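Local coordinates for protein glutamate--cysteine ligase GshA (Methylobacillus flagellatus KT, PDB 3K1T) that probably acts as a ligase that joins glutamate to cysteine, the step that makes gamma-glutamylcysteine for glutathione synthesis, at residues G68-N73 with L112-A117; D229-N234 with R266-E271; D238-L243 with S323-Q328. One frame throughout, in Å; residues are numbered along the deposited sequence. Where two conformers were deposited one is given.

Contact 1. Residues G68-N73 with L112-A117; sequences GFNNLN and LRNVHA
Asn114, on the helix 109-124, takes hold of the backbone at Phe69, where the loop between strand 57-63 and helix 77-91 makes a short 3-10 turn over residues 69-71. The turn lies against one flank of the helix, with Asn70 and Asn114 the closest pair of CA atoms at 4.7 Å. Followed outward, Asn114 begins with CB, which meets the amide oxygen OD1 of Asn70 at 3.5 Å. The first torsion sets CG anti to the backbone N (chi1 162°), within van der Waals range of the Gly68 and Phe69 nitrogens. At the tip the two branches part. OD1 accepts the N-H of Phe69 at 2.9 Å, in the carbonyl plane and on a lone pair, with a fairly straight N-H...O angle of 156°; ND2 donates to OD1 of Asn177, so both ends of the amide are gripped. The same OD1 sits at the edge of the Phe69 ring, in its plane, 3.3 Å from CD2. An alanine in place of Asn114 would probably leave the Phe69 N-H and Asn177 OD1 without these partners and the start of the 3-10 turn less firmly tied to the helix. The Phe69 ring itself runs on to Leu118 and Ile121 of the same helix and meets Tyr347 edge-to-face. Next along the turn, the Asn70 side chain crosses that of Asn114 at about a right angle, its CB 3.6 Å from the carbonyl O of Arg113, while ND2 lies beside Arg113 CB. One helical turn on, the methyl CB of Ala117 packs against the turn, 3.6 Å from Asn70 N and 4.0 Å from Phe69 CB.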
loop_
_atom_site.group_PDB
_atom_site.type_symbol
_atom_site.label_atom_id
_atom_site.label_comp_id
_atom_site.label_asym_id
_atom_site.label_seq_id
_atom_site.Cartn_x
_atom_site.Cartn_y
_atom_site.Cartn_z
ATOM N N GLY A 68 16.346 0.395 -11.306
ATOM C CA GLY A 68 15.675 -0.516 -12.204
ATOM C C GLY A 68 14.146 -0.468 -12.061
ATOM O O GLY A 68 13.463 -1.476 -12.243
ATOM N N PHE A 69 13.599 0.710 -11.781
ATOM C CA PHE A 69 12.126 0.872 -11.671
ATOM C C PHE A 69 11.358 0.514 -12.933
ATOM O O PHE A 69 10.184 0.152 -12.869
ATOM C CB PHE A 69 11.758 2.291 -11.176
ATOM C CG PHE A 69 11.962 2.459 -9.702
ATOM C CD1 PHE A 69 10.976 2.070 -8.812
ATOM C CD2 PHE A 69 13.139 2.986 -9.208
ATOM C CE1 PHE A 69 11.187 2.190 -7.428
ATOM C CE2 PHE A 69 13.362 3.115 -7.846
ATOM C CZ PHE A 69 12.388 2.696 -6.938
ATOM N N ASN A 70 12.004 0.611 -14.079
ATOM C CA ASN A 70 11.375 0.255 -15.332
ATOM C C ASN A 70 11.201 -1.268 -15.514
ATOM O O ASN A 70 10.525 -1.694 -16.430
ATOM C CB ASN A 70 12.200 0.796 -16.486
ATOM C CG ASN A 70 13.648 0.291 -16.491
ATOM O OD1 ASN A 70 14.390 0.511 -15.545
ATOM N ND2 ASN A 70 14.061 -0.355 -17.606
ATOM N N ASN A 71 11.833 -2.053 -14.640
ATOM C CA ASN A 71 11.781 -3.521 -14.711
ATOM C C ASN A 71 10.687 -4.125 -13.864
ATOM O O ASN A 71 10.510 -5.347 -13.861
ATOM C CB ASN A 71 13.115 -4.135 -14.251
ATOM C CG ASN A 71 14.314 -3.677 -15.079
ATOM O OD1 ASN A 71 14.195 -3.424 -16.267
ATOM N ND2 ASN A 71 15.496 -3.648 -14.445
ATOM N N LEU A 72 9.993 -3.282 -13.097
ATOM C CA LEU A 72 8.922 -3.728 -12.231
ATOM C C LEU A 72 7.707 -4.115 -13.037
ATOM O O LEU A 72 7.451 -3.594 -14.126
ATOM C CB LEU A 72 8.548 -2.655 -11.181
ATOM C CG LEU A 72 9.673 -2.292 -10.205
ATOM C CD1 LEU A 72 9.225 -1.194 -9.248
ATOM C CD2 LEU A 72 10.239 -3.518 -9.390
ATOM N N ASN A 73 6.940 -5.053 -12.502
ATOM C CA ASN A 73 5.746 -5.539 -13.198
ATOM C C ASN A 73 4.658 -4.444 -13.211
ATOM O O ASN A 73 4.199 -3.984 -12.148
ATOM C CB ASN A 73 5.270 -6.810 -12.495
ATOM C CG ASN A 73 4.091 -7.478 -13.200
ATOM O OD1 ASN A 73 3.257 -6.827 -13.859
ATOM N ND2 ASN A 73 4.028 -8.797 -13.050
ATOM N N LEU A 112 17.720 5.781 -18.350
ATOM C CA LEU A 112 16.712 6.809 -18.656
ATOM C C LEU A 112 15.282 6.260 -18.536
ATOM O O LEU A 112 14.388 6.954 -18.060
ATOM C CB LEU A 112 16.938 7.411 -20.021
ATOM C CG LEU A 112 18.304 8.105 -20.210
ATOM C CD1 LEU A 112 18.453 8.584 -21.692
ATOM C CD2 LEU A 112 18.504 9.246 -19.200
ATOM N N ARG A 113 15.059 5.025 -18.945
ATOM C CA ARG A 113 13.757 4.392 -18.712
ATOM C C ARG A 113 13.424 4.234 -17.237
ATOM O O ARG A 113 12.256 4.416 -16.841
ATOM C CB ARG A 113 13.669 3.026 -19.414
ATOM C CG ARG A 113 13.727 3.162 -20.922
ATOM C CD ARG A 113 13.820 1.828 -21.605
ATOM N NE ARG A 113 13.886 2.062 -23.043
ATOM C CZ ARG A 113 14.084 1.130 -23.968
ATOM N NH1 ARG A 113 14.233 -0.149 -23.621
ATOM N NH2 ARG A 113 14.114 1.493 -25.255
ATOM N N ASN A 114 14.433 3.905 -16.430
ATOM C CA ASN A 114 14.258 3.913 -14.975
ATOM C C ASN A 114 13.816 5.283 -14.464
ATOM O O ASN A 114 12.895 5.394 -13.657
ATOM C CB ASN A 114 15.549 3.508 -14.287
ATOM C CG ASN A 114 15.593 3.886 -12.847
ATOM O OD1 ASN A 114 14.912 3.258 -11.997
ATOM N ND2 ASN A 114 16.408 4.939 -12.535
ATOM N N VAL A 115 14.496 6.329 -14.910
ATOM C CA VAL A 115 14.115 7.682 -14.508
ATOM C C VAL A 115 12.683 8.012 -14.835
ATOM O O VAL A 115 11.967 8.527 -13.960
ATOM C CB VAL A 115 15.071 8.753 -15.038
ATOM C CG1 VAL A 115 14.567 10.193 -14.595
ATOM C CG2 VAL A 115 16.498 8.449 -14.475
ATOM N N HIS A 116 12.252 7.698 -16.043
ATOM C CA HIS A 116 10.859 7.898 -16.437
ATOM C C HIS A 116 9.866 7.125 -15.552
ATOM O O HIS A 116 8.868 7.691 -15.093
ATOM C CB HIS A 116 10.639 7.528 -17.891
ATOM C CG HIS A 116 9.205 7.570 -18.303
ATOM N ND1 HIS A 116 8.601 8.715 -18.776
ATOM C CD2 HIS A 116 8.249 6.607 -18.314
ATOM C CE1 HIS A 116 7.329 8.463 -19.034
ATOM N NE2 HIS A 116 7.088 7.190 -18.751
ATOM N N ALA A 117 10.161 5.848 -15.309
ATOM C CA ALA A 117 9.295 4.971 -14.470
ATOM C C ALA A 117 9.206 5.460 -13.036
ATOM O O ALA A 117 8.121 5.496 -12.447
ATOM C CB ALA A 117 9.838 3.515 -14.507
#

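Contact 2. Residues D229-N234 with R266-E271; sequences DPWLLN and RRKYAE
Lys268 and Asp229 reach toward each other tip to tip, and NZ meets OD2 at 2.6 Å in a short salt bridge, on the syn side of the carboxylate and 26° out of its plane. From its own helix, Glu271 gives Lys268 NZ a second salt bridge, through OE1 at 2.8 Å, completing a three-residue charge network. Behind the ammonium group, the aliphatic part of Lys268 lies on the indole of Trp231, the two side chains sliding past each other in opposite directions. CB stands over the centre of the six-membered ring, 3.5 Å from the centroid, a CH-pi contact. The bend at the second torsion (chi2 -73°) keeps CD on this face, 3.7 Å from Trp231 CD2. The Tyr269 side chain crosses that of Trp231 at about a right angle, and the rings meet rim to rim, CE1 3.8 Å from CZ2. Both aromatic residues thus tie helix 251-272 to the 3-10 turn 230-232, which follows helix 210-226 in the chain. The turn opens with an Asx turn: Asp229 OD1 accepts the N-H of Trp231 at 3.0 Å, from above the carboxylate plane, which helps fix the acid. The Lys268 charge is likely to offset the repulsion between Asp229 OD2 and Glu271 OE2, 4.2 Å apart. Water 1 donates to Asp229 OD1 and water 2 to Glu271 OE2, while Tyr272 OH bonds Asp229 OD2. The indole nitrogen of Trp231 is held by Glu329 OE1, and Lys56 makes a cation-pi contact with its ring.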
loop_
_atom_site.group_PDB
_atom_site.type_symbol
_atom_site.label_atom_id
_atom_site.label_comp_id
_atom_site.label_asym_id
_atom_site.label_seq_id
_atom_site.Cartn_x
_atom_site.Cartn_y
_atom_site.Cartn_z
ATOM N N ASP A 229 19.408 -21.668 12.159
ATOM C CA ASP A 229 20.854 -21.439 12.091
ATOM C C ASP A 229 21.073 -20.073 11.382
ATOM O O ASP A 229 20.682 -19.940 10.244
ATOM C CB ASP A 229 21.506 -22.581 11.264
ATOM C CG ASP A 229 23.017 -22.455 11.131
ATOM O OD1 ASP A 229 23.587 -21.439 11.567
ATOM O OD2 ASP A 229 23.664 -23.386 10.576
ATOM N N PRO A 230 21.671 -19.070 12.050
ATOM C CA PRO A 230 21.867 -17.771 11.395
ATOM C C PRO A 230 22.672 -17.828 10.111
ATOM O O PRO A 230 22.521 -16.936 9.274
ATOM C CB PRO A 230 22.603 -16.944 12.457
ATOM C CG PRO A 230 23.203 -17.938 13.373
ATOM C CD PRO A 230 22.240 -19.065 13.415
ATOM N N TRP A 231 23.525 -18.854 9.965
ATOM C CA TRP A 231 24.344 -19.031 8.764
ATOM C C TRP A 231 23.488 -19.233 7.511
ATOM O O TRP A 231 23.901 -18.863 6.415
ATOM C CB TRP A 231 25.368 -20.171 8.934
ATOM C CG TRP A 231 26.283 -20.320 7.737
ATOM C CD1 TRP A 231 27.382 -19.561 7.460
ATOM C CD2 TRP A 231 26.172 -21.259 6.665
ATOM N NE1 TRP A 231 27.970 -19.967 6.303
ATOM C CE2 TRP A 231 27.242 -21.001 5.772
ATOM C CE3 TRP A 231 25.260 -22.278 6.352
ATOM C CZ2 TRP A 231 27.425 -21.710 4.590
ATOM C CZ3 TRP A 231 25.433 -22.986 5.170
ATOM C CH2 TRP A 231 26.514 -22.724 4.314
ATOM N N LEU A 232 22.261 -19.731 7.674
ATOM C CA LEU A 232 21.372 -19.921 6.515
ATOM C C LEU A 232 20.941 -18.583 5.873
ATOM O O LEU A 232 20.480 -18.578 4.732
ATOM C CB LEU A 232 20.155 -20.755 6.897
ATOM C CG LEU A 232 20.475 -22.199 7.338
ATOM C CD1 LEU A 232 19.119 -22.971 7.622
ATOM C CD2 LEU A 232 21.413 -22.951 6.397
ATOM N N LEU A 233 21.093 -17.482 6.613
ATOM C CA LEU A 233 20.675 -16.159 6.178
ATOM C C LEU A 233 21.846 -15.185 5.979
ATOM O O LEU A 233 21.636 -14.058 5.560
ATOM C CB LEU A 233 19.775 -15.552 7.255
ATOM C CG LEU A 233 18.432 -16.186 7.563
ATOM C CD1 LEU A 233 17.835 -15.588 8.838
ATOM C CD2 LEU A 233 17.522 -15.973 6.349
ATOM N N ASN A 234 23.069 -15.573 6.339
ATOM C CA ASN A 234 24.134 -14.592 6.516
ATOM C C ASN A 234 25.508 -15.119 6.088
ATOM O O ASN A 234 26.001 -16.071 6.670
ATOM C CB ASN A 234 24.159 -14.171 7.991
ATOM C CG ASN A 234 25.025 -12.938 8.245
ATOM O OD1 ASN A 234 25.525 -12.295 7.305
ATOM N ND2 ASN A 234 25.213 -12.623 9.504
ATOM N N ARG A 266 33.980 -24.149 4.806
ATOM C CA ARG A 266 34.100 -25.589 4.707
ATOM C C ARG A 266 33.375 -26.325 5.832
ATOM O O ARG A 266 32.735 -27.343 5.551
ATOM C CB ARG A 266 35.575 -26.039 4.691
ATOM C CG ARG A 266 36.237 -25.880 3.373
ATOM C CD ARG A 266 37.504 -26.782 3.280
ATOM N NE ARG A 266 38.520 -26.382 4.249
ATOM C CZ ARG A 266 39.400 -25.383 4.090
ATOM N NH1 ARG A 266 39.456 -24.649 2.976
ATOM N NH2 ARG A 266 40.271 -25.152 5.061
ATOM N N ARG A 267 33.466 -25.841 7.082
ATOM C CA ARG A 267 32.760 -26.480 8.204
ATOM C C ARG A 267 31.260 -26.516 7.974
ATOM O O ARG A 267 30.590 -27.545 8.213
ATOM C CB ARG A 267 33.004 -25.754 9.522
ATOM C CG ARG A 267 34.321 -26.011 10.154
ATOM C CD ARG A 267 34.367 -25.379 11.533
ATOM N NE ARG A 267 33.313 -25.892 12.406
ATOM C CZ ARG A 267 33.103 -25.470 13.647
ATOM N NH1 ARG A 267 33.867 -24.526 14.179
ATOM N NH2 ARG A 267 32.125 -25.990 14.354
ATOM N N LYS A 268 30.713 -25.374 7.531
ATOM C CA LYS A 268 29.282 -25.325 7.234
ATOM C C LYS A 268 28.884 -26.183 6.036
ATOM O O LYS A 268 27.821 -26.842 6.072
ATOM C CB LYS A 268 28.792 -23.864 7.107
ATOM C CG LYS A 268 28.606 -23.160 8.441
ATOM C CD LYS A 268 27.368 -23.671 9.163
ATOM C CE LYS A 268 27.228 -23.212 10.582
ATOM N NZ LYS A 268 26.099 -23.886 11.302
ATOM N N TYR A 269 29.722 -26.226 5.000
ATOM C CA TYR A 269 29.444 -27.040 3.815
ATOM C C TYR A 269 29.419 -28.527 4.203
ATOM O O TYR A 269 28.551 -29.273 3.737
ATOM C CB TYR A 269 30.443 -26.734 2.685
ATOM C CG TYR A 269 30.157 -25.462 1.868
ATOM C CD1 TYR A 269 29.324 -24.458 2.330
ATOM C CD2 TYR A 269 30.713 -25.290 0.625
ATOM C CE1 TYR A 269 29.086 -23.310 1.572
ATOM C CE2 TYR A 269 30.476 -24.173 -0.131
ATOM C CZ TYR A 269 29.640 -23.187 0.340
ATOM O OH TYR A 269 29.402 -22.048 -0.414
ATOM N N ALA A 270 30.307 -28.925 5.116
ATOM C CA ALA A 270 30.321 -30.309 5.630
ATOM C C ALA A 270 29.047 -30.614 6.431
ATOM O O ALA A 270 28.394 -31.651 6.209
ATOM C CB ALA A 270 31.595 -30.578 6.465
ATOM N N GLU A 271 28.671 -29.694 7.313
ATOM C CA GLU A 271 27.466 -29.829 8.110
ATOM C C GLU A 271 26.236 -30.091 7.211
ATOM O O GLU A 271 25.397 -30.927 7.542
ATOM C CB GLU A 271 27.236 -28.583 8.949
ATOM C CG GLU A 271 25.956 -28.625 9.803
ATOM C CD GLU A 271 25.776 -27.425 10.725
ATOM O OE1 GLU A 271 26.680 -26.566 10.805
ATOM O OE2 GLU A 271 24.717 -27.360 11.391
HETATM O O HOH W 1 25.746 -21.088 12.874
HETATM O O HOH W 2 24.266 -25.418 13.269
#

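Contact 3. Residues D238-L243 with S323-Q328; sequences DTCGGL and SEVILQ
An antiparallel ladder joins strand 237-241, at one border of a four-stranded sheet, to strand 324-329, pairing Asp238 with Leu327 and Cys240 with Val325. Each of these two pairs makes both backbone hydrogen bonds. Leu327 N donates to Asp238 O at 2.8 Å and Asp238 N to Leu327 O at 2.9 Å; between Cys240 and Val325, Val325 N points almost straight at Cys240 O, with an N-H...O angle of 177°. Thr239 and Ile326 form the non-hydrogen-bonded pair between them, where Thr239 CA lies 3.2 Å from Val325 O in a CA-H...O contact. The strand directions are 162° apart. On the face that carries Cys240, Val325 and Leu327, the first torsion of Cys240 sets SG between the backbone N and the carbonyl carbon (chi1 70°), 3.9 Å from Val325 CB. Val325 CG2 lies 3.8 Å from Gly241 O and, more loosely, near Leu243 CD1, where the chain leaves the sheet. Helix 251-272 covers this face, with Gln253 and Lys257 on Cys240 and Val258 and Leu261 on Leu327. On the other face Thr239 CG2 touches Glu324 OE2 at 3.7 Å, an oxygen hydrogen-bonded to Ser209 OG, and Phe212 of helix 210-226 packs on Ile326. Strand 324-329 continues the pairing to strand 280-285, which a glycine-rich turn links to strand 291-296; an antiparallel sheet so built, backed by a helix, is consistent with the ATP-grasp fold.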
loop_
_atom_site.group_PDB
_atom_site.type_symbol
_atom_site.label_atom_id
_atom_site.label_comp_id
_atom_site.label_asym_id
_atom_site.label_seq_id
_atom_site.Cartn_x
_atom_site.Cartn_y
_atom_site.Cartn_z
ATOM N N ASP A 238 35.180 -11.160 6.946
ATOM C CA ASP A 238 36.317 -10.631 7.756
ATOM C C ASP A 238 36.843 -9.378 7.040
ATOM O O ASP A 238 36.440 -9.088 5.903
ATOM C CB ASP A 238 37.375 -11.732 7.896
ATOM C CG ASP A 238 38.429 -11.446 9.000
ATOM O OD1 ASP A 238 38.256 -10.503 9.806
ATOM O OD2 ASP A 238 39.442 -12.187 9.015
ATOM N N THR A 239 37.751 -8.643 7.683
ATOM C CA THR A 239 38.305 -7.447 7.094
ATOM C C THR A 239 39.804 -7.354 7.365
ATOM O O THR A 239 40.342 -7.996 8.283
ATOM C CB THR A 239 37.685 -6.161 7.704
ATOM O OG1 THR A 239 38.009 -6.126 9.090
ATOM C CG2 THR A 239 36.189 -6.091 7.541
ATOM N N CYS A 240 40.500 -6.603 6.524
ATOM C CA CYS A 240 41.753 -6.019 6.971
ATOM C C CYS A 240 41.908 -4.591 6.527
ATOM O O CYS A 240 41.022 -4.056 5.864
ATOM C CB CYS A 240 42.920 -6.859 6.625
ATOM S SG CYS A 240 43.298 -6.930 4.947
ATOM N N GLY A 241 42.975 -3.938 6.996
ATOM C CA GLY A 241 43.172 -2.521 6.713
ATOM C C GLY A 241 43.593 -2.293 5.284
ATOM O O GLY A 241 43.580 -3.212 4.469
ATOM N N GLY A 242 44.000 -1.071 4.968
ATOM C CA GLY A 242 44.450 -0.763 3.631
ATOM C C GLY A 242 45.707 -1.555 3.321
ATOM O O GLY A 242 46.547 -1.838 4.211
ATOM N N LEU A 243 45.828 -1.974 2.076
ATOM C CA LEU A 243 47.000 -2.697 1.629
ATOM C C LEU A 243 47.479 -2.055 0.340
ATOM O O LEU A 243 46.680 -1.466 -0.395
ATOM C CB LEU A 243 46.668 -4.170 1.372
ATOM C CG LEU A 243 46.172 -5.024 2.532
ATOM C CD1 LEU A 243 45.860 -6.399 2.010
ATOM C CD2 LEU A 243 47.222 -5.088 3.668
ATOM N N SER A 323 41.507 1.740 1.661
ATOM C CA SER A 323 41.488 1.951 3.098
ATOM C C SER A 323 40.994 0.742 3.909
ATOM O O SER A 323 41.156 0.699 5.139
ATOM C CB SER A 323 40.649 3.171 3.438
ATOM O OG SER A 323 39.287 2.949 3.094
ATOM N N GLU A 324 40.407 -0.238 3.228
ATOM C CA GLU A 324 39.873 -1.413 3.893
ATOM C C GLU A 324 39.719 -2.475 2.831
ATOM O O GLU A 324 39.403 -2.166 1.684
ATOM C CB GLU A 324 38.490 -1.154 4.517
ATOM C CG GLU A 324 37.960 -2.350 5.368
ATOM C CD GLU A 324 36.610 -2.062 6.089
ATOM O OE1 GLU A 324 35.659 -1.510 5.468
ATOM O OE2 GLU A 324 36.516 -2.405 7.283
ATOM N N VAL A 325 39.955 -3.714 3.228
ATOM C CA VAL A 325 39.679 -4.879 2.365
ATOM C C VAL A 325 38.674 -5.732 3.115
ATOM O O VAL A 325 38.921 -6.104 4.263
ATOM C CB VAL A 325 40.948 -5.693 2.025
ATOM C CG1 VAL A 325 40.607 -6.915 1.176
ATOM C CG2 VAL A 325 42.043 -4.807 1.322
ATOM N N ILE A 326 37.540 -6.005 2.466
ATOM C CA ILE A 326 36.496 -6.846 3.034
ATOM C C ILE A 326 36.525 -8.188 2.311
ATOM O O ILE A 326 36.572 -8.236 1.078
ATOM C CB ILE A 326 35.077 -6.185 2.880
ATOM C CG1 ILE A 326 35.057 -4.818 3.568
ATOM C CG2 ILE A 326 33.984 -7.112 3.512
ATOM C CD1 ILE A 326 34.019 -3.845 3.058
ATOM N N LEU A 327 36.542 -9.260 3.098
ATOM C CA LEU A 327 36.494 -10.615 2.580
ATOM C C LEU A 327 35.148 -11.197 2.949
ATOM O O LEU A 327 34.792 -11.217 4.117
ATOM C CB LEU A 327 37.615 -11.445 3.200
ATOM C CG LEU A 327 39.023 -10.945 2.880
ATOM C CD1 LEU A 327 39.470 -9.887 3.884
ATOM C CD2 LEU A 327 40.017 -12.128 2.831
ATOM N N GLN A 328 34.377 -11.636 1.957
ATOM C CA GLN A 328 33.053 -12.184 2.251
ATOM C C GLN A 328 32.903 -13.596 1.658
ATOM O O GLN A 328 33.325 -13.853 0.547
ATOM C CB GLN A 328 31.951 -11.275 1.713
ATOM C CG GLN A 328 30.540 -11.661 2.228
ATOM C CD GLN A 328 29.416 -10.855 1.596
ATOM O OE1 GLN A 328 29.442 -10.564 0.399
ATOM N NE2 GLN A 328 28.424 -10.474 2.419
#

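How the contacts relate
Contacts 2 and 3 belong together. Their centres are 22 Å apart, and their segments alternate along the chain: a short link after the 3-10 turn leads into strand 237-241, and helix 251-272, which holds Lys268 near its end, covers one face of that strand's sheet. Glu329, the partner of the Trp231 indole, directly follows Gln328 of contact 3. Contact 1 lies on the opposite side of the chain's centre, 36 Å from contact 2 and 34 Å from contact 3 between centres, with nearest atoms about 21 Å away in both cases. A sulfate about 5 Å from Gly68, and glycerols about 4 Å from Asp229 and Leu243, probably come from the crystallisation liquor.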